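Long-range contacts in glutamate ABC superfamily ATP binding cassette transporter, binding protein (Enterococcus faecium DO, PDB 5EYF), which binds glutamate and probably delivers it to an ABC transporter as the extracellular solute receptor: residues D24-F28 and L179-E184; G106-L110 and S137-I141. All coordinates share one frame; numbering follows the deposited sequence.

Interaction 1 (D24-F28 and L179-E184); sequences DTRLF and LGIADE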
loop_
_atom_site.group_PDB
_atom_site.type_symbol
_atom_site.label_atom_id
_atom_site.label_comp_id
_atom_site.label_asym_id
_atom_site.label_seq_id
_atom_site.Cartn_x
_atom_site.Cartn_y
_atom_site.Cartn_z
ATOM N N ASP B 24 -22.713 -2.607 5.836
ATOM C CA ASP B 24 -22.590 -1.829 7.057
ATOM C C ASP B 24 -21.359 -0.933 7.056
ATOM O O ASP B 24 -20.987 -0.404 8.111
ATOM C CB ASP B 24 -22.552 -2.756 8.284
ATOM C CG ASP B 24 -21.192 -3.463 8.445
ATOM O OD1 ASP B 24 -20.514 -3.771 7.416
ATOM O OD2 ASP B 24 -20.817 -3.700 9.613
ATOM N N THR B 25 -20.695 -0.759 5.925
ATOM C CA THR B 25 -19.404 -0.071 5.927
ATOM C C THR B 25 -19.539 1.217 5.118
ATOM O O THR B 25 -19.444 1.191 3.888
ATOM C CB THR B 25 -18.327 -0.981 5.337
ATOM O OG1 THR B 25 -18.266 -2.203 6.101
ATOM C CG2 THR B 25 -16.966 -0.279 5.369
ATOM N N ARG B 26 -19.760 2.342 5.804
ATOM C CA ARG B 26 -19.918 3.610 5.096
ATOM C C ARG B 26 -18.673 3.911 4.271
ATOM O O ARG B 26 -17.549 3.717 4.738
ATOM C CB ARG B 26 -20.177 4.768 6.062
ATOM C CG ARG B 26 -20.692 6.029 5.356
ATOM C CD ARG B 26 -20.946 7.213 6.304
ATOM N NE ARG B 26 -19.726 7.987 6.521
ATOM C CZ ARG B 26 -19.336 9.013 5.769
ATOM N NH1 ARG B 26 -18.195 9.632 6.034
ATOM N NH2 ARG B 26 -20.079 9.421 4.751
ATOM N N LEU B 27 -18.902 4.404 3.051
ATOM C CA LEU B 27 -17.910 4.751 2.015
ATOM C C LEU B 27 -17.553 3.562 1.131
ATOM O O LEU B 27 -16.975 3.762 0.049
ATOM C CB LEU B 27 -16.621 5.383 2.568
ATOM C CG LEU B 27 -16.829 6.600 3.480
ATOM C CD1 LEU B 27 -15.477 7.161 3.952
ATOM C CD2 LEU B 27 -17.637 7.641 2.725
ATOM N N PHE B 28 -17.866 2.335 1.566
ATOM C CA PHE B 28 -17.516 1.150 0.779
ATOM C C PHE B 28 -18.727 0.326 0.374
ATOM O O PHE B 28 -18.912 0.068 -0.819
ATOM C CB PHE B 28 -16.499 0.281 1.526
ATOM C CG PHE B 28 -15.150 0.899 1.583
ATOM C CD1 PHE B 28 -14.273 0.769 0.506
ATOM C CD2 PHE B 28 -14.781 1.670 2.671
ATOM C CE1 PHE B 28 -13.012 1.366 0.550
ATOM C CE2 PHE B 28 -13.529 2.267 2.718
ATOM C CZ PHE B 28 -12.645 2.103 1.639
ATOM N N LEU B 179 -12.521 6.362 9.048
ATOM C CA LEU B 179 -12.961 7.649 8.516
ATOM C C LEU B 179 -14.466 7.676 8.313
ATOM O O LEU B 179 -15.113 8.680 8.611
ATOM C CB LEU B 179 -12.249 7.957 7.201
ATOM C CG LEU B 179 -10.854 8.581 7.300
ATOM C CD1 LEU B 179 -10.331 8.865 5.908
ATOM C CD2 LEU B 179 -10.868 9.845 8.136
ATOM N N GLY B 180 -15.036 6.593 7.768
ATOM C CA GLY B 180 -16.479 6.521 7.608
ATOM C C GLY B 180 -17.211 6.679 8.919
ATOM O O GLY B 180 -18.355 7.150 8.951
ATOM N N ILE B 181 -16.553 6.324 10.016
ATOM C CA ILE B 181 -17.118 6.482 11.348
ATOM C C ILE B 181 -16.801 7.855 11.935
ATOM O O ILE B 181 -17.639 8.452 12.612
ATOM C CB ILE B 181 -16.608 5.346 12.254
ATOM C CG1 ILE B 181 -16.975 3.985 11.664
ATOM C CG2 ILE B 181 -17.153 5.521 13.674
ATOM C CD1 ILE B 181 -16.177 2.830 12.235
ATOM N N ALA B 182 -15.598 8.385 11.712
ATOM C CA ALA B 182 -15.237 9.659 12.334
ATOM C C ALA B 182 -15.965 10.829 11.687
ATOM O O ALA B 182 -16.238 11.834 12.357
ATOM C CB ALA B 182 -13.729 9.890 12.261
ATOM N N ASP B 183 -16.267 10.735 10.390
ATOM C CA ASP B 183 -17.111 11.754 9.773
ATOM C C ASP B 183 -18.471 11.820 10.459
ATOM O O ASP B 183 -19.051 12.901 10.606
ATOM C CB ASP B 183 -17.278 11.477 8.277
ATOM C CG ASP B 183 -16.007 11.734 7.469
ATOM O OD1 ASP B 183 -15.099 12.456 7.947
ATOM O OD2 ASP B 183 -15.923 11.222 6.331
ATOM N N GLU B 184 -18.997 10.676 10.898
ATOM C CA GLU B 184 -20.283 10.684 11.581
ATOM C C GLU B 184 -20.191 11.161 13.025
ATOM O O GLU B 184 -21.222 11.486 13.615
ATOM C CB GLU B 184 -20.909 9.290 11.566
ATOM C CG GLU B 184 -21.087 8.697 10.198
ATOM C CD GLU B 184 -21.951 9.550 9.296
ATOM O OE1 GLU B 184 -21.436 10.538 8.731
ATOM O OE2 GLU B 184 -23.149 9.231 9.154
#
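The guanidinium of Arg26 lies between two quite different groups: the carboxylate of Glu184 over one face and, from its own side of the contact, a methyl of Leu27 over the other. Glu184 stacks almost flat, its carboxylate plane only 17° from that of the guanidinium. OE1 of Glu184 is 3.8 Å from Arg26 NE, a long salt bridge in which charge does the work, since no N-H points at that oxygen. CD2 of Leu27 sits 3.5 Å above the opposite face of the Arg26 guanidinium, displaced from the centre of the group. Arg26 is modelled in two conformers, and this account concerns one of them. Its chain runs straight out from the backbone and then bends at chi3 (86°), which turns the edge of the group toward Gly180 and Asp183.

That edge makes the directional contacts. Arg26 NE donates to Gly180 O at 2.9 Å, nearly straight at 168°, and meets a lone pair in the carbonyl plane. Arg26 NH1 forms the short salt bridge, 2.8 Å to Asp183 OD2, with the carboxylate steeply inclined to the guanidinium. Arg26 therefore draws two acidic side chains and a main-chain carbonyl of segment 179-184 into one network. Beside it the Leu27 CD1 methyl rests 3.8 Å from Gly180 CA, where no side chain intervenes.

Strand 24-25 edges the small antiparallel sheet that it forms with 29-32 and 37-39. Downstream, the Phe28 ring meets Phe103 edge-to-face, while Leu27 packs on Phe236. Phe28 also touches Phe41 and Asp42 of helix 41-54 and Ala176 of helix 175-182, so the loop after strand 24-25 sits against both helices.

Interaction 2 (G106-L110 and S137-I141); sequences GQALL and SAANI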
loop_
_atom_site.group_PDB
_atom_site.type_symbol
_atom_site.label_atom_id
_atom_site.label_comp_id
_atom_site.label_asym_id
_atom_site.label_seq_id
_atom_site.Cartn_x
_atom_site.Cartn_y
_atom_site.Cartn_z
ATOM N N GLY B 106 -4.812 0.927 5.447
ATOM C CA GLY B 106 -3.871 0.509 6.478
ATOM C C GLY B 106 -4.554 0.565 7.816
ATOM O O GLY B 106 -5.414 1.410 8.033
ATOM N N GLN B 107 -4.176 -0.336 8.715
ATOM C CA GLN B 107 -4.866 -0.371 10.003
ATOM C C GLN B 107 -4.523 0.845 10.852
ATOM O O GLN B 107 -3.390 1.323 10.851
ATOM C CB GLN B 107 -4.536 -1.657 10.749
ATOM C CG GLN B 107 -5.462 -1.881 11.947
ATOM C CD GLN B 107 -5.368 -3.289 12.476
ATOM O OE1 GLN B 107 -4.981 -4.188 11.753
ATOM N NE2 GLN B 107 -5.684 -3.480 13.752
ATOM N N ALA B 108 -5.505 1.332 11.607
ATOM C CA ALA B 108 -5.346 2.565 12.371
ATOM C C ALA B 108 -6.163 2.489 13.648
ATOM O O ALA B 108 -6.850 1.500 13.915
ATOM C CB ALA B 108 -5.763 3.812 11.568
ATOM N N LEU B 109 -6.067 3.555 14.440
ATOM C CA LEU B 109 -6.736 3.673 15.731
ATOM C C LEU B 109 -7.684 4.854 15.736
ATOM O O LEU B 109 -7.333 5.939 15.279
ATOM C CB LEU B 109 -5.758 3.915 16.867
ATOM C CG LEU B 109 -4.717 2.848 17.164
ATOM C CD1 LEU B 109 -3.877 3.243 18.383
ATOM C CD2 LEU B 109 -5.353 1.476 17.365
ATOM N N LEU B 110 -8.861 4.655 16.324
ATOM C CA LEU B 110 -9.815 5.723 16.582
ATOM C C LEU B 110 -9.979 5.863 18.092
ATOM O O LEU B 110 -10.187 4.861 18.785
ATOM C CB LEU B 110 -11.169 5.386 15.932
ATOM C CG LEU B 110 -12.304 6.414 16.020
ATOM C CD1 LEU B 110 -12.111 7.435 14.929
ATOM C CD2 LEU B 110 -13.693 5.761 15.911
ATOM N N SER B 137 -7.978 -7.531 12.010
ATOM C CA SER B 137 -7.605 -6.351 12.785
ATOM C C SER B 137 -7.252 -6.730 14.213
ATOM O O SER B 137 -6.304 -6.188 14.793
ATOM C CB SER B 137 -8.746 -5.327 12.761
ATOM O OG SER B 137 -9.243 -5.165 11.434
ATOM N N ALA B 138 -7.999 -7.675 14.791
ATOM C CA ALA B 138 -7.692 -8.122 16.148
ATOM C C ALA B 138 -6.366 -8.859 16.161
ATOM O O ALA B 138 -5.498 -8.585 17.003
ATOM C CB ALA B 138 -8.814 -9.002 16.711
ATOM N N ALA B 139 -6.142 -9.702 15.160
ATOM C CA ALA B 139 -4.861 -10.392 15.061
ATOM C C ALA B 139 -3.710 -9.411 14.858
ATOM O O ALA B 139 -2.651 -9.572 15.468
ATOM C CB ALA B 139 -4.905 -11.434 13.941
ATOM N N ASN B 140 -3.889 -8.386 14.014
ATOM C CA ASN B 140 -2.811 -7.418 13.821
ATOM C C ASN B 140 -2.504 -6.649 15.101
ATOM O O ASN B 140 -1.344 -6.275 15.342
ATOM C CB ASN B 140 -3.153 -6.428 12.707
ATOM C CG ASN B 140 -3.063 -7.042 11.306
ATOM O OD1 ASN B 140 -2.411 -8.071 11.105
ATOM N ND2 ASN B 140 -3.736 -6.402 10.331
ATOM N N ILE B 141 -3.522 -6.359 15.913
ATOM C CA ILE B 141 -3.240 -5.697 17.184
ATOM C C ILE B 141 -2.402 -6.598 18.067
ATOM O O ILE B 141 -1.453 -6.145 18.718
ATOM C CB ILE B 141 -4.526 -5.286 17.916
ATOM C CG1 ILE B 141 -5.066 -3.996 17.353
ATOM C CG2 ILE B 141 -4.185 -5.017 19.382
ATOM C CD1 ILE B 141 -4.228 -2.795 17.681
#
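Gln107 reaches from strand 103-112 to the first turn of helix 136-144 and makes both hydrogen bonds of the contact with the two ends of one amide. Gln107 OE1 accepts from Asn140 ND2 at 2.9 Å; the donor approaches nearly along the C=O axis and the oxygen lies in the plane of the Asn140 amide, although the two amide planes are 36° apart. Gln107 NE2 donates to Ser137 O at 3.0 Å, tilted from the carbonyl plane. Ile141 N reaches that same oxygen from the other face as part of the helix, so Ser137 O is gripped twice. With CG anti to the backbone N (chi1 -167°) and the chain extended beyond it, the glutamine spans the gap. Thr172 OG1 bonds to Gln107 NE2 as well, which fixes how the amide is turned.

Van der Waals packing is slighter. Ile141 CG1 lies 3.7 Å from Gln107 NE2, beside the amide nitrogen. The apolar contact is Ile141 CD1 with Leu109 CD2 at 4.4 Å, and Phe195 also lies against Ile141.

Strand 107-110 and helix segment 137-141 run almost perpendicular, their axes 10.0 Å apart at closest approach. Glutamate touches Ser137, and Thr136 just before it binds the ligand. The buried glutamine thus ties a helix bordering the glutamate site to the sheet of the same alpha/beta lobe.

Along the chain the order is 24-28, 106-110, 137-141, 179-184, so both halves of interaction 2 fall between the halves of interaction 1. The centres are 16 Å apart, yet the contacts meet through helix 175-182: Leu110 CD1 packs 4.0 Å from Ala182 CB, and Leu110 CD2 lies near Ile181 CG2. Strand 103-112 thus has this helix beside it, while helix 136-144 is joined to the same strand through interaction 2. In the usual two-lobed fold of this family, interaction 2 would lie within one lobe and interaction 1 would bridge from the other, consistent with a closed, glutamate-bound form.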